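Local coordinates for protein EmGH1 (Erythrobacter marinus, PDB 5Z87) that probably hydrolyses beta-glucosidic bonds as a glycoside hydrolase family 3 enzyme, releasing sugar from beta-linked glucosides, at residues Val127-Leu132 against Arg172-Cys177; Ala164-Ala169 against Ala225-Thr230; Ile211-Gln216 against Thr270-Ile275; Glu221-Asn226 against Phe381-Phe386. All blocks are in the same frame, centred on the assembly; numbering follows the deposited sequence. Where two conformers were deposited one is given.

Contact 1 (Val127-Leu132 against Arg172-Cys177); sequences VFEECL and RGSQGC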
loop_
_atom_site.group_PDB
_atom_site.type_symbol
_atom_site.label_atom_id
_atom_site.label_comp_id
_atom_site.label_asym_id
_atom_site.label_seq_id
_atom_site.Cartn_x
_atom_site.Cartn_y
_atom_site.Cartn_z
ATOM N N VAL A 127 -20.126 -8.978 31.133
ATOM C CA VAL A 127 -21.023 -9.458 30.090
ATOM C C VAL A 127 -20.788 -8.541 28.899
ATOM O O VAL A 127 -21.268 -7.400 28.885
ATOM C CB VAL A 127 -22.493 -9.450 30.531
ATOM C CG1 VAL A 127 -23.403 -9.929 29.397
ATOM C CG2 VAL A 127 -22.672 -10.321 31.767
ATOM N N PHE A 128 -20.036 -9.020 27.911
ATOM C CA PHE A 128 -19.574 -8.179 26.808
ATOM C C PHE A 128 -20.516 -8.325 25.621
ATOM O O PHE A 128 -20.808 -9.448 25.190
ATOM C CB PHE A 128 -18.146 -8.551 26.386
ATOM C CG PHE A 128 -17.083 -8.147 27.368
ATOM C CD1 PHE A 128 -16.842 -6.809 27.637
ATOM C CD2 PHE A 128 -16.303 -9.108 28.002
ATOM C CE1 PHE A 128 -15.851 -6.421 28.534
ATOM C CE2 PHE A 128 -15.305 -8.734 28.886
ATOM C CZ PHE A 128 -15.092 -7.376 29.168
ATOM N N GLU A 129 -20.986 -7.201 25.092
ATOM C CA GLU A 129 -21.802 -7.206 23.881
ATOM C C GLU A 129 -21.156 -6.278 22.856
ATOM O O GLU A 129 -20.152 -5.623 23.138
ATOM C CB GLU A 129 -23.249 -6.804 24.192
ATOM C CG GLU A 129 -23.940 -7.745 25.206
ATOM C CD GLU A 129 -24.321 -9.085 24.610
ATOM O OE1 GLU A 129 -24.651 -10.009 25.387
ATOM O OE2 GLU A 129 -24.287 -9.230 23.363
ATOM N N GLU A 130 -21.713 -6.242 21.647
ATOM C CA GLU A 130 -21.258 -5.335 20.597
ATOM C C GLU A 130 -22.199 -4.144 20.534
ATOM O O GLU A 130 -23.419 -4.317 20.568
ATOM C CB GLU A 130 -21.209 -6.023 19.230
ATOM C CG GLU A 130 -20.388 -7.280 19.194
ATOM C CD GLU A 130 -18.890 -7.014 19.142
ATOM O OE1 GLU A 130 -18.122 -8.003 19.142
ATOM O OE2 GLU A 130 -18.484 -5.830 19.095
ATOM N N CYS A 131 -21.631 -2.944 20.442
ATOM C CA CYS A 131 -22.372 -1.686 20.434
ATOM C C CYS A 131 -21.861 -0.755 19.341
ATOM O O CYS A 131 -21.668 0.434 19.568
ATOM C CB CYS A 131 -22.265 -0.986 21.783
ATOM S SG CYS A 131 -23.104 -1.865 23.133
ATOM N N LEU A 132 -21.646 -1.283 18.133
ATOM C CA LEU A 132 -21.025 -0.491 17.067
ATOM C C LEU A 132 -21.876 0.719 16.697
ATOM O O LEU A 132 -21.372 1.840 16.592
ATOM C CB LEU A 132 -20.793 -1.367 15.832
ATOM C CG LEU A 132 -20.112 -0.722 14.620
ATOM C CD1 LEU A 132 -18.723 -0.207 14.948
ATOM C CD2 LEU A 132 -20.044 -1.722 13.490
ATOM N N ARG A 172 -30.074 -4.576 29.966
ATOM C CA ARG A 172 -30.156 -5.973 29.552
ATOM C C ARG A 172 -29.026 -6.824 30.129
ATOM O O ARG A 172 -28.878 -7.989 29.748
ATOM C CB ARG A 172 -30.173 -6.075 28.019
ATOM C CG ARG A 172 -31.424 -5.451 27.377
ATOM C CD ARG A 172 -31.309 -5.299 25.854
ATOM N NE ARG A 172 -31.366 -6.592 25.184
ATOM C CZ ARG A 172 -31.969 -6.809 24.021
ATOM N NH1 ARG A 172 -32.565 -5.806 23.375
ATOM N NH2 ARG A 172 -31.979 -8.030 23.503
ATOM N N GLY A 173 -28.229 -6.278 31.039
ATOM C CA GLY A 173 -27.238 -7.070 31.729
ATOM C C GLY A 173 -25.828 -6.957 31.203
ATOM O O GLY A 173 -24.928 -7.592 31.758
ATOM N N SER A 174 -25.597 -6.174 30.161
ATOM C CA SER A 174 -24.251 -5.993 29.637
ATOM C C SER A 174 -23.614 -4.763 30.268
ATOM O O SER A 174 -24.188 -3.675 30.220
ATOM C CB SER A 174 -24.288 -5.847 28.115
ATOM O OG SER A 174 -23.021 -5.487 27.596
ATOM N N GLN A 175 -22.428 -4.926 30.851
ATOM C CA GLN A 175 -21.727 -3.781 31.421
ATOM C C GLN A 175 -20.405 -3.505 30.708
ATOM O O GLN A 175 -19.594 -2.714 31.207
ATOM C CB GLN A 175 -21.467 -3.990 32.915
ATOM C CG GLN A 175 -22.444 -4.950 33.585
ATOM C CD GLN A 175 -21.940 -6.389 33.483
ATOM O OE1 GLN A 175 -21.234 -6.735 32.534
ATOM N NE2 GLN A 175 -22.281 -7.222 34.466
ATOM N N GLY A 176 -20.159 -4.134 29.570
ATOM C CA GLY A 176 -18.996 -3.794 28.764
ATOM C C GLY A 176 -19.243 -4.134 27.315
ATOM O O GLY A 176 -20.011 -5.051 26.995
ATOM N N CYS A 177 -18.600 -3.383 26.422
ATOM C CA CYS A 177 -18.717 -3.671 25.000
ATOM C C CYS A 177 -17.357 -3.607 24.322
ATOM O O CYS A 177 -16.411 -2.977 24.809
ATOM C CB CYS A 177 -19.690 -2.715 24.293
ATOM S SG CYS A 177 -19.157 -1.009 24.320
#
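Ser174 OG stands anti to its own backbone N (chi1 172°), which carries it to the carbonyl oxygen of Val127. The Gln175 chain is bent at chi2 (88°), which sets CD on the Val127 side. Gln175 OE1 then accepts from Val127 N at 2.9 Å, with the N-H in the carbonyl plane and on a lone pair. Ser174 OG donates to Val127 O, also at 2.9 Å, from a position tilted 27° off the carbonyl plane. Gln175 N adds only a weak bond to Val127 O. An alanine at Gln175 would probably leave Val127 N without this acceptor and open a gap beside the valine side chain. Further along, Glu129 N bonds to Gly176 O at 3.0 Å. Phe128 pairs with Gly176 and Glu129 with Cys177, as parallel neighbours in the strands of the TIM-barrel-type N-terminal domain. The edge of the Phe128 ring lies against the Gly176 backbone, where a CB would clash with CE1. Gly173 has positive phi and completes the Schellman motif that ends helix 155-171. Gly173 O sits 3.3 Å from Val127 CB. Glu129 CG packs on Ser174, while its carboxylate bonds to Ala95 N and Ser96 OG. Past the strand, Cys131 SG touches Cys177 CB at 3.7 Å. Glu130 bonds through OE1 to Tyr93 OH and to the bound dithiothreitol, which probably came from the crystallisation liquor.

Contact 2 (Ala164-Ala169 against Ala225-Thr230); sequences ATAKEA and ANRIAT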
loop_
_atom_site.group_PDB
_atom_site.type_symbol
_atom_site.label_atom_id
_atom_site.label_comp_id
_atom_site.label_asym_id
_atom_site.label_seq_id
_atom_site.Cartn_x
_atom_site.Cartn_y
_atom_site.Cartn_z
ATOM N N ALA A 164 -27.871 6.510 24.696
ATOM C CA ALA A 164 -29.043 5.653 24.517
ATOM C C ALA A 164 -28.637 4.195 24.384
ATOM O O ALA A 164 -29.291 3.304 24.946
ATOM C CB ALA A 164 -29.856 6.086 23.292
ATOM N N THR A 165 -27.554 3.934 23.645
ATOM C CA THR A 165 -27.091 2.565 23.464
ATOM C C THR A 165 -26.640 1.951 24.785
ATOM O O THR A 165 -26.892 0.768 25.047
ATOM C CB THR A 165 -25.942 2.531 22.445
ATOM O OG1 THR A 165 -26.399 3.015 21.172
ATOM C CG2 THR A 165 -25.423 1.114 22.295
ATOM N N ALA A 166 -25.942 2.734 25.618
ATOM C CA ALA A 166 -25.485 2.216 26.902
ATOM C C ALA A 166 -26.667 1.847 27.806
ATOM O O ALA A 166 -26.658 0.790 28.454
ATOM C CB ALA A 166 -24.569 3.237 27.579
ATOM N N LYS A 167 -27.694 2.706 27.852
ATOM C CA LYS A 167 -28.902 2.414 28.623
ATOM C C LYS A 167 -29.480 1.071 28.233
ATOM O O LYS A 167 -29.797 0.244 29.093
ATOM C CB LYS A 167 -29.956 3.502 28.401
ATOM C CG LYS A 167 -29.736 4.782 29.145
ATOM C CD LYS A 167 -30.811 5.799 28.749
ATOM C CE LYS A 167 -30.517 7.158 29.356
ATOM N NZ LYS A 167 -31.415 8.210 28.809
ATOM N N GLU A 168 -29.642 0.850 26.925
ATOM C CA GLU A 168 -30.236 -0.391 26.451
ATOM C C GLU A 168 -29.358 -1.583 26.811
ATOM O O GLU A 168 -29.865 -2.655 27.163
ATOM C CB GLU A 168 -30.483 -0.317 24.934
ATOM C CG GLU A 168 -31.418 0.823 24.503
ATOM C CD GLU A 168 -31.990 0.680 23.085
ATOM O OE1 GLU A 168 -31.822 -0.382 22.431
ATOM O OE2 GLU A 168 -32.623 1.658 22.623
ATOM N N ALA A 169 -28.036 -1.410 26.748
ATOM C CA ALA A 169 -27.135 -2.522 27.030
ATOM C C ALA A 169 -27.117 -2.851 28.522
ATOM O O ALA A 169 -27.248 -4.015 28.912
ATOM C CB ALA A 169 -25.723 -2.195 26.523
ATOM N N ALA A 225 -24.847 4.931 36.821
ATOM C CA ALA A 225 -25.820 3.900 36.495
ATOM C C ALA A 225 -26.149 3.938 35.005
ATOM O O ALA A 225 -26.180 4.997 34.372
ATOM C CB ALA A 225 -27.097 4.093 37.323
ATOM N N ASN A 226 -26.378 2.759 34.442
ATOM C CA ASN A 226 -26.840 2.627 33.062
ATOM C C ASN A 226 -25.784 3.070 32.045
ATOM O O ASN A 226 -26.115 3.491 30.931
ATOM C CB ASN A 226 -28.157 3.384 32.861
ATOM C CG ASN A 226 -29.307 2.753 33.638
ATOM O OD1 ASN A 226 -29.443 1.523 33.688
ATOM N ND2 ASN A 226 -30.130 3.588 34.255
ATOM N N ARG A 227 -24.514 2.977 32.425
ATOM C CA ARG A 227 -23.371 3.093 31.532
ATOM C C ARG A 227 -22.658 1.752 31.480
ATOM O O ARG A 227 -22.916 0.863 32.292
ATOM C CB ARG A 227 -22.407 4.192 31.998
ATOM C CG ARG A 227 -23.043 5.554 32.174
ATOM C CD ARG A 227 -23.635 6.091 30.879
ATOM N NE ARG A 227 -24.327 7.351 31.122
ATOM C CZ ARG A 227 -24.317 8.389 30.297
ATOM N NH1 ARG A 227 -24.979 9.485 30.629
ATOM N NH2 ARG A 227 -23.657 8.334 29.142
ATOM N N ILE A 228 -21.766 1.598 30.496
ATOM C CA ILE A 228 -21.015 0.361 30.305
ATOM C C ILE A 228 -19.583 0.725 29.930
ATOM O O ILE A 228 -19.300 1.832 29.470
ATOM C CB ILE A 228 -21.638 -0.550 29.216
ATOM C CG1 ILE A 228 -21.443 0.066 27.816
ATOM C CG2 ILE A 228 -23.125 -0.794 29.492
ATOM C CD1 ILE A 228 -21.906 -0.833 26.653
ATOM N N ALA A 229 -18.679 -0.229 30.120
ATOM C CA ALA A 229 -17.283 -0.041 29.742
ATOM C C ALA A 229 -17.091 -0.160 28.229
ATOM O O ALA A 229 -17.672 -1.037 27.575
ATOM C CB ALA A 229 -16.398 -1.064 30.462
ATOM N N THR A 230 -16.274 0.730 27.678
ATOM C CA THR A 230 -15.814 0.640 26.294
ATOM C C THR A 230 -14.513 -0.150 26.228
ATOM O O THR A 230 -13.677 -0.069 27.132
ATOM C CB THR A 230 -15.570 2.032 25.698
ATOM O OG1 THR A 230 -14.682 2.769 26.549
ATOM C CG2 THR A 230 -16.861 2.800 25.563
#
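Ala166, Ile228 and Asn226 carry this contact between a helix and the chain leading into a strand. No hydrogen bond crosses it. Ala166 points its methyl at the incoming chain. Ala166 CB lies 3.7 Å from Asn226 O and 4.1 Å from Arg227 CA. The small side chain lets the backbones come close, with Ala166 CA and Arg227 CA 5.2 Å apart. Ile228 reaches back to the helix with two branches. Its CG1 stands between the backbone N and the carbonyl carbon (chi1 70°), and Ile228 CD1 extends from there to Ala169 CB at 4.1 Å. Ile228 CG2 meets Ala169 CB at 4.2 Å and lies 4.0 Å from Ala166 O. Asn226 has positive phi and packs by its backbone carbonyl and CB. Asn226 CB meets Lys167 CG at 4.3 Å, at the partly exposed margin of the contact. The Lys167 chain then leads away from this segment. Arg227 starts away from the helix, yet its NH1 forms a salt bridge with Glu163, further back on helix 155-171. Leu215 of helix 201-216 touches both Ala166 and Ile228 and extends the apolar patch. Strand 126-129, helix 155-171 and the parallel strand 176-177 form a beta-alpha-beta crossover, and the helix here leans on the lead-in to strand 229-235, the next in the sheet, as in a TIM-barrel-type domain.

Contact 3 (Ile211-Gln216 against Thr270-Ile275); sequences IVEGLQ and TEAGSI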
loop_
_atom_site.group_PDB
_atom_site.type_symbol
_atom_site.label_atom_id
_atom_site.label_comp_id
_atom_site.label_asym_id
_atom_site.label_seq_id
_atom_site.Cartn_x
_atom_site.Cartn_y
_atom_site.Cartn_z
ATOM N N ILE A 211 -18.033 8.955 21.682
ATOM C CA ILE A 211 -18.549 7.602 21.880
ATOM C C ILE A 211 -18.224 7.108 23.282
ATOM O O ILE A 211 -19.079 6.538 23.969
ATOM C CB ILE A 211 -17.982 6.633 20.822
ATOM C CG1 ILE A 211 -18.362 7.055 19.402
ATOM C CG2 ILE A 211 -18.462 5.185 21.107
ATOM C CD1 ILE A 211 -17.470 6.415 18.331
ATOM N N VAL A 212 -16.967 7.260 23.703
ATOM C CA VAL A 212 -16.582 6.762 25.020
ATOM C C VAL A 212 -17.358 7.507 26.097
ATOM O O VAL A 212 -17.887 6.902 27.036
ATOM C CB VAL A 212 -15.057 6.872 25.236
ATOM C CG1 VAL A 212 -14.677 6.484 26.675
ATOM C CG2 VAL A 212 -14.298 5.991 24.258
ATOM N N GLU A 213 -17.479 8.825 25.954
ATOM C CA GLU A 213 -18.187 9.597 26.960
ATOM C C GLU A 213 -19.697 9.379 26.895
ATOM O O GLU A 213 -20.382 9.628 27.890
ATOM C CB GLU A 213 -17.789 11.075 26.832
ATOM C CG GLU A 213 -16.332 11.293 27.306
ATOM C CD GLU A 213 -15.795 12.710 27.137
ATOM O OE1 GLU A 213 -15.962 13.315 26.049
ATOM O OE2 GLU A 213 -15.164 13.203 28.100
ATOM N N GLY A 214 -20.224 8.883 25.773
ATOM C CA GLY A 214 -21.612 8.463 25.714
ATOM C C GLY A 214 -21.850 7.099 26.333
ATOM O O GLY A 214 -22.827 6.901 27.057
ATOM N N LEU A 215 -20.966 6.138 26.057
ATOM C CA LEU A 215 -21.165 4.784 26.566
ATOM C C LEU A 215 -20.800 4.663 28.047
ATOM O O LEU A 215 -21.449 3.920 28.787
ATOM C CB LEU A 215 -20.352 3.788 25.734
ATOM C CG LEU A 215 -20.940 3.380 24.381
ATOM C CD1 LEU A 215 -19.900 2.612 23.556
ATOM C CD2 LEU A 215 -22.208 2.542 24.568
ATOM N N GLN A 216 -19.757 5.368 28.489
ATOM C CA GLN A 216 -19.263 5.266 29.855
ATOM C C GLN A 216 -19.704 6.417 30.744
ATOM O O GLN A 216 -19.599 6.302 31.969
ATOM C CB GLN A 216 -17.725 5.220 29.881
ATOM C CG GLN A 216 -17.099 3.962 29.292
ATOM C CD GLN A 216 -15.630 3.778 29.687
ATOM O OE1 GLN A 216 -15.076 2.679 29.567
ATOM N NE2 GLN A 216 -14.998 4.854 30.164
ATOM N N THR A 270 -6.504 8.473 27.553
ATOM C CA THR A 270 -6.020 9.473 28.500
ATOM C C THR A 270 -6.971 10.641 28.724
ATOM O O THR A 270 -6.763 11.398 29.673
ATOM C CB THR A 270 -4.683 10.077 28.053
ATOM O OG1 THR A 270 -4.908 10.924 26.918
ATOM C CG2 THR A 270 -3.636 9.003 27.727
ATOM N N GLU A 271 -7.970 10.853 27.874
ATOM C CA GLU A 271 -8.883 11.974 28.072
ATOM C C GLU A 271 -10.296 11.528 28.414
ATOM O O GLU A 271 -10.885 12.034 29.368
ATOM C CB GLU A 271 -8.931 12.877 26.827
ATOM C CG GLU A 271 -7.645 13.605 26.464
ATOM C CD GLU A 271 -7.763 14.334 25.110
ATOM O OE1 GLU A 271 -8.863 14.828 24.783
ATOM O OE2 GLU A 271 -6.764 14.398 24.362
ATOM N N ALA A 272 -10.871 10.603 27.646
ATOM C CA ALA A 272 -12.229 10.147 27.916
ATOM C C ALA A 272 -12.287 9.015 28.931
ATOM O O ALA A 272 -13.371 8.728 29.448
ATOM C CB ALA A 272 -12.914 9.697 26.618
ATOM N N GLY A 273 -11.161 8.357 29.213
ATOM C CA GLY A 273 -11.115 7.383 30.287
ATOM C C GLY A 273 -11.684 6.026 29.950
ATOM O O GLY A 273 -12.245 5.365 30.836
ATOM N N SER A 274 -11.578 5.598 28.690
ATOM C CA SER A 274 -11.958 4.241 28.316
ATOM C C SER A 274 -11.355 3.239 29.296
ATOM O O SER A 274 -10.172 3.310 29.623
ATOM C CB SER A 274 -11.494 3.946 26.878
ATOM O OG SER A 274 -11.800 2.613 26.473
ATOM N N ILE A 275 -12.183 2.316 29.776
ATOM C CA ILE A 275 -11.747 1.337 30.762
ATOM C C ILE A 275 -11.059 0.159 30.084
ATOM O O ILE A 275 -10.129 -0.437 30.643
ATOM C CB ILE A 275 -12.966 0.886 31.602
ATOM C CG1 ILE A 275 -13.471 2.011 32.499
ATOM C CG2 ILE A 275 -12.661 -0.340 32.459
ATOM C CD1 ILE A 275 -14.799 1.672 33.180
HETATM O O HOH W 1 -12.590 14.931 28.797
HETATM O O HOH W 2 -15.376 7.726 30.961
#
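Helix residues 211-216 face an irregular segment, 270-275, that turns at Gly273. The backbones stay apart, with Val212 CA and Ser274 CA 6.2 Å from each other. Gly273, with positive phi, is where the chain leaves helical geometry after helix 263-270. Gln216 bridges the gap with its amide. Its chain is extended beyond CG, and the two amide atoms serve two backbone groups. Gln216 OE1 accepts from Ile275 N at 2.9 Å, in the carbonyl plane and on a lone pair. Gln216 NE2 donates to Gly273 O at 2.9 Å; it stands 55° out of that carbonyl's plane, yet the oxygen lies in the glutamine's own amide plane. A water takes a further bond from NE2 and donates to Ala272 O. These partners fix the rotation of the amide. Beside it, Val212 CG1 meets Ala272 CB at 3.7 Å. In one of its two conformers, Glu213 CG reaches Ala272 CB at 3.8 Å. Gln216 OE1 also accepts from Thr230 N, which ties Gln216 to strand 229-235. Around this joint of the TIM-barrel-type domain, Val212 packs on Thr230 and Val232, and Ile275 touches Ala379 and Lys382 of helix 366-382.

Contact 4 (Glu221-Asn226 against Phe381-Phe386); sequences EYLPAN and FKCGLF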
loop_
_atom_site.group_PDB
_atom_site.type_symbol
_atom_site.label_atom_id
_atom_site.label_comp_id
_atom_site.label_asym_id
_atom_site.label_seq_id
_atom_site.Cartn_x
_atom_site.Cartn_y
_atom_site.Cartn_z
ATOM N N GLU A 221 -14.777 8.348 38.901
ATOM C CA GLU A 221 -14.183 7.246 39.655
ATOM C C GLU A 221 -14.947 5.954 39.410
ATOM O O GLU A 221 -14.344 4.895 39.196
ATOM C CB GLU A 221 -14.142 7.578 41.148
ATOM C CG GLU A 221 -13.560 6.464 42.004
ATOM C CD GLU A 221 -13.563 6.762 43.507
ATOM O OE1 GLU A 221 -14.630 7.087 44.082
ATOM O OE2 GLU A 221 -12.486 6.644 44.120
ATOM N N TYR A 222 -16.276 6.038 39.404
ATOM C CA TYR A 222 -17.175 4.933 39.111
ATOM C C TYR A 222 -18.062 5.309 37.933
ATOM O O TYR A 222 -18.471 6.468 37.808
ATOM C CB TYR A 222 -18.070 4.604 40.333
ATOM C CG TYR A 222 -17.381 3.832 41.430
ATOM C CD1 TYR A 222 -17.407 2.439 41.446
ATOM C CD2 TYR A 222 -16.705 4.489 42.447
ATOM C CE1 TYR A 222 -16.777 1.724 42.443
ATOM C CE2 TYR A 222 -16.072 3.783 43.458
ATOM C CZ TYR A 222 -16.110 2.408 43.447
ATOM O OH TYR A 222 -15.475 1.711 44.439
ATOM N N LEU A 223 -18.389 4.323 37.095
ATOM C CA LEU A 223 -19.382 4.544 36.050
ATOM C C LEU A 223 -20.719 4.916 36.680
ATOM O O LEU A 223 -21.140 4.288 37.657
ATOM C CB LEU A 223 -19.578 3.298 35.184
ATOM C CG LEU A 223 -18.452 2.870 34.245
ATOM C CD1 LEU A 223 -19.031 1.949 33.187
ATOM C CD2 LEU A 223 -17.768 4.071 33.614
ATOM N N PRO A 224 -21.414 5.919 36.151
ATOM C CA PRO A 224 -22.798 6.152 36.568
ATOM C C PRO A 224 -23.657 4.942 36.241
ATOM O O PRO A 224 -23.259 4.024 35.518
ATOM C CB PRO A 224 -23.224 7.384 35.760
ATOM C CG PRO A 224 -21.919 8.027 35.333
ATOM C CD PRO A 224 -20.970 6.883 35.132
ATOM N N ALA A 225 -24.847 4.931 36.821
ATOM C CA ALA A 225 -25.820 3.900 36.495
ATOM C C ALA A 225 -26.149 3.938 35.005
ATOM O O ALA A 225 -26.180 4.997 34.372
ATOM C CB ALA A 225 -27.097 4.093 37.323
ATOM N N ASN A 226 -26.378 2.759 34.442
ATOM C CA ASN A 226 -26.840 2.627 33.062
ATOM C C ASN A 226 -25.784 3.070 32.045
ATOM O O ASN A 226 -26.115 3.491 30.931
ATOM C CB ASN A 226 -28.157 3.384 32.861
ATOM C CG ASN A 226 -29.307 2.753 33.638
ATOM O OD1 ASN A 226 -29.443 1.523 33.688
ATOM N ND2 ASN A 226 -30.130 3.588 34.255
ATOM N N PHE A 381 -15.051 -3.408 39.646
ATOM C CA PHE A 381 -15.476 -2.491 40.698
ATOM C C PHE A 381 -15.969 -1.176 40.104
ATOM O O PHE A 381 -17.071 -0.712 40.425
ATOM C CB PHE A 381 -14.330 -2.264 41.696
ATOM C CG PHE A 381 -14.158 -3.399 42.695
ATOM C CD1 PHE A 381 -15.149 -3.666 43.646
ATOM C CD2 PHE A 381 -13.017 -4.193 42.687
ATOM C CE1 PHE A 381 -15.010 -4.717 44.561
ATOM C CE2 PHE A 381 -12.862 -5.241 43.606
ATOM C CZ PHE A 381 -13.863 -5.504 44.543
ATOM N N LYS A 382 -15.185 -0.593 39.185
ATOM C CA LYS A 382 -15.555 0.672 38.550
ATOM C C LYS A 382 -16.911 0.590 37.843
ATOM O O LYS A 382 -17.686 1.558 37.853
ATOM C CB LYS A 382 -14.459 1.094 37.557
ATOM C CG LYS A 382 -14.739 2.437 36.860
ATOM C CD LYS A 382 -13.457 3.128 36.347
ATOM C CE LYS A 382 -13.777 4.492 35.752
ATOM N NZ LYS A 382 -12.578 5.213 35.215
ATOM N N CYS A 383 -17.213 -0.546 37.210
ATOM C CA CYS A 383 -18.492 -0.707 36.537
ATOM C C CYS A 383 -19.616 -1.089 37.484
ATOM O O CYS A 383 -20.745 -1.280 37.022
ATOM C CB CYS A 383 -18.379 -1.753 35.424
ATOM S SG CYS A 383 -17.260 -1.197 34.103
ATOM N N GLY A 384 -19.335 -1.216 38.777
ATOM C CA GLY A 384 -20.376 -1.487 39.750
ATOM C C GLY A 384 -20.857 -2.915 39.819
ATOM O O GLY A 384 -21.915 -3.159 40.407
ATOM N N LEU A 385 -20.123 -3.876 39.239
ATOM C CA LEU A 385 -20.618 -5.253 39.227
ATOM C C LEU A 385 -20.845 -5.776 40.637
ATOM O O LEU A 385 -21.725 -6.616 40.849
ATOM C CB LEU A 385 -19.655 -6.201 38.501
ATOM C CG LEU A 385 -19.140 -5.907 37.083
ATOM C CD1 LEU A 385 -18.879 -7.211 36.366
ATOM C CD2 LEU A 385 -20.086 -5.041 36.292
ATOM N N PHE A 386 -20.068 -5.296 41.609
ATOM C CA PHE A 386 -20.156 -5.810 42.967
ATOM C C PHE A 386 -21.304 -5.187 43.749
ATOM O O PHE A 386 -21.792 -5.798 44.703
ATOM C CB PHE A 386 -18.844 -5.555 43.722
ATOM C CG PHE A 386 -17.670 -6.391 43.241
ATOM C CD1 PHE A 386 -16.874 -5.969 42.174
ATOM C CD2 PHE A 386 -17.331 -7.570 43.887
ATOM C CE1 PHE A 386 -15.763 -6.722 41.771
ATOM C CE2 PHE A 386 -16.229 -8.332 43.477
ATOM C CZ PHE A 386 -15.450 -7.911 42.417
#
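Glu221 meets Lys382 through its backbone, with Glu221 O lying 3.4 Å from Lys382 CG. Lys382 CD and CE follow at 3.5 Å from the same Glu221 O. The lysine CG is anti to the backbone N (chi1 -179°), and the chain beyond it is extended and also touches Ile275. An alanine here would probably leave a gap beside Glu221 O and Ile275, which CG, CD and CE now fill. Tyr222 comes next. The edge of its ring approaches the Phe381 carbonyl, and Tyr222 CE1 lies 3.2 Å from Phe381 O, while its hydroxyl is hydrogen-bonded to Leu41 O and Arg46 NH1. Phe381 O is also the acceptor for Gly384 N. Gly384 has positive phi and completes a Schellman motif, which ends helix 366-382 of the family 3 N-terminal domain. Lys382 O, in this last turn, receives the single hydrogen bond across the contact. Leu223 N donates to Lys382 O at 3.0 Å, tilted 26° from the carbonyl plane, with an N-H...O angle of 157°. Leu223 starts toward the 381-386 segment, and Leu223 CD1 touches Cys383 SG at 3.7 Å. Pro43 of helix 43-51 packs on Tyr222 and Lys382. Cys383 O bonds to Arg170 NH1 of helix 155-171.

In the fold
All four contacts lie around the parallel sheet of the family 3 N-terminal domain. Contacts 1 and 2 have centres about 8 Å apart and join through strands 176-177 and 229-235. Cys177 N lies 2.8 Å from Ala229 O, a probable hydrogen bond. Contact 3 is about 12 Å from contact 2, centre to centre, and Ile228 N probably bonds to Leu215 O at 2.9 Å. Contacts 2 and 4 share Ala225 and Asn226. Leu223 CD2 packs on Ile275 CD1 at 3.8 Å, which links contact 4 to contact 3. Contact 1 alone holds a residue of the dithiothreitol pocket, Glu130; the pocket also includes Lys233, on strand 229-235.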